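Local coordinates for tyrosine recombinase XerH (PDB 5JK0) that cuts and rejoins DNA at difH sites as a site-specific tyrosine recombinase, serving chromosome segregation in Helicobacter pylori, at a contact of chain A with DNA. Numbering follows the deposited sequence.

A contact of chain A with DNA. Residues 194, 196-197, 200, 279. With nucleotides of chain B.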
loop_
_atom_site.group_PDB
_atom_site.type_symbol
_atom_site.label_atom_id
_atom_site.label_comp_id
_atom_site.label_asym_id
_atom_site.label_seq_id
_atom_site.Cartn_x
_atom_site.Cartn_y
_atom_site.Cartn_z
ATOM N N SER A 194 -1.052 45.718 22.360
ATOM C CA SER A 194 -1.291 47.155 22.299
ATOM C C SER A 194 -2.783 47.444 22.387
ATOM O O SER A 194 -3.607 46.571 22.120
ATOM C CB SER A 194 -0.711 47.751 21.015
ATOM O OG SER A 194 -1.429 47.310 19.877
ATOM N N LYS A 196 -4.512 49.159 20.492
ATOM C CA LYS A 196 -5.099 49.219 19.160
ATOM C C LYS A 196 -5.603 47.862 18.670
ATOM O O LYS A 196 -6.586 47.794 17.934
ATOM C CB LYS A 196 -4.085 49.782 18.161
ATOM N N VAL A 197 -4.937 46.784 19.079
ATOM C CA VAL A 197 -5.230 45.466 18.518
ATOM C C VAL A 197 -5.689 44.418 19.528
ATOM O O VAL A 197 -6.074 43.317 19.140
ATOM C CB VAL A 197 -3.995 44.893 17.788
ATOM C CG1 VAL A 197 -3.488 45.872 16.741
ATOM C CG2 VAL A 197 -2.899 44.558 18.789
ATOM N N ARG A 200 -9.475 43.219 19.312
ATOM C CA ARG A 200 -9.681 42.552 18.030
ATOM C C ARG A 200 -9.040 41.169 18.004
ATOM O O ARG A 200 -9.685 40.181 17.648
ATOM C CB ARG A 200 -9.117 43.405 16.892
ATOM C CG ARG A 200 -9.314 42.809 15.507
ATOM C CD ARG A 200 -8.510 43.573 14.464
ATOM N NE ARG A 200 -7.072 43.399 14.653
ATOM C CZ ARG A 200 -6.140 44.066 13.979
ATOM N NH1 ARG A 200 -6.490 44.964 13.066
ATOM N NH2 ARG A 200 -4.857 43.839 14.222
ATOM N N GLN A 279 -6.131 48.126 9.521
ATOM C CA GLN A 279 -6.253 49.566 9.722
ATOM C C GLN A 279 -6.847 50.253 8.497
ATOM O O GLN A 279 -7.485 51.301 8.611
ATOM C CB GLN A 279 -4.891 50.177 10.057
ATOM C CG GLN A 279 -4.203 49.538 11.255
ATOM C CD GLN A 279 -5.008 49.672 12.533
ATOM O OE1 GLN A 279 -5.086 48.736 13.331
ATOM N NE2 GLN A 279 -5.605 50.841 12.739
ATOM P P DA B 3 0.308 47.094 17.067
ATOM O OP1 DA B 3 -0.764 47.939 17.641
ATOM O OP2 DA B 3 0.547 45.737 17.608
ATOM O "O5'" DA B 3 0.072 46.959 15.492
ATOM C "C5'" DA B 3 0.032 48.128 14.681
ATOM C "C4'" DA B 3 -0.024 47.764 13.208
ATOM O "O4'" DA B 3 1.310 47.426 12.734
ATOM C "C3'" DA B 3 -0.909 46.559 12.869
ATOM O "O3'" DA B 3 -1.672 46.831 11.696
ATOM C "C2'" DA B 3 0.111 45.452 12.621
ATOM C "C1'" DA B 3 1.226 46.246 11.974
ATOM N N9 DA B 3 2.517 45.565 11.992
ATOM C C8 DA B 3 3.035 44.803 13.001
ATOM N N7 DA B 3 4.218 44.302 12.733
ATOM C C5 DA B 3 4.492 44.765 11.456
ATOM C C6 DA B 3 5.595 44.586 10.596
ATOM N N6 DA B 3 6.672 43.863 10.920
ATOM N N1 DA B 3 5.550 45.187 9.388
ATOM C C2 DA B 3 4.473 45.914 9.068
ATOM N N3 DA B 3 3.378 46.151 9.789
ATOM C C4 DA B 3 3.453 45.543 10.984
ATOM P P DG B 4 -2.975 45.956 11.350
ATOM O OP1 DG B 4 -3.485 46.420 10.042
ATOM O OP2 DG B 4 -3.862 46.005 12.533
ATOM O "O5'" DG B 4 -2.410 44.464 11.186
ATOM C "C5'" DG B 4 -2.458 43.799 9.921
ATOM C "C4'" DG B 4 -1.394 44.330 8.972
ATOM O "O4'" DG B 4 -0.112 44.341 9.628
ATOM C "C3'" DG B 4 -1.164 43.486 7.735
ATOM O "O3'" DG B 4 -2.117 43.815 6.738
ATOM C "C2'" DG B 4 0.247 43.895 7.314
ATOM C "C1'" DG B 4 0.909 44.278 8.646
ATOM N N9 DG B 4 1.935 43.336 9.092
ATOM C C8 DG B 4 1.996 42.693 10.306
ATOM N N7 DG B 4 3.033 41.912 10.430
ATOM C C5 DG B 4 3.705 42.042 9.220
ATOM C C6 DG B 4 4.901 41.432 8.773
ATOM O O6 DG B 4 5.625 40.629 9.378
ATOM N N1 DG B 4 5.237 41.837 7.484
ATOM C C2 DG B 4 4.508 42.720 6.723
ATOM N N2 DG B 4 4.990 42.991 5.502
ATOM N N3 DG B 4 3.385 43.301 7.131
ATOM C C4 DG B 4 3.044 42.915 8.386
HETATM O O HOH W 1 0.427 44.495 20.111
#
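Arg200 meets the phosphate of DG4 of chain B end-on, and both terminal nitrogens turn to the same oxygen in a salt bridge. Arg200 NH1 and NH2 each donate to DG4 OP2 at 2.9 Å, with OP2 lying at the guanidinium edge, 7° out of its plane. CG stands anti to the backbone N (chi1 -179°) and the chain turns at chi3, which brings the guanidinium round to the phosphate.

Gln279 adds a neutral hydrogen bond from its backbone, N donating to DG4 OP1 at 3.2 Å. The side chain folds back at chi2 (-61°) and lays Gln279 CG 3.4 Å from DG4 OP1, while its OE1 comes to 3.1 Å from DG4 OP2; as modelled, two acceptors face each other there, and a flipped amide could put NE2 in that place instead.

The preceding phosphate, of DA3, is met by Ser194. Ser194 OG donates to DA3 OP1, at a modelled 2.4 Å that is doubtfully short. Water 1 links Ser194 N to DA3 OP2, 2.8 Å from the latter.

Van der Waals contact comes from Val197, whose CG1 rests 3.5 Å from DA3 OP1.

The contacts described fall on the phosphates, so this patch probably serves to hold the backbone rather than to read bases. It lies in the catalytic domain, where the loop entering helix 198-211, that helix's first turn and the loop holding Gln279 converge; the centre of the site is about 19 Å from Arg214, an active-site residue.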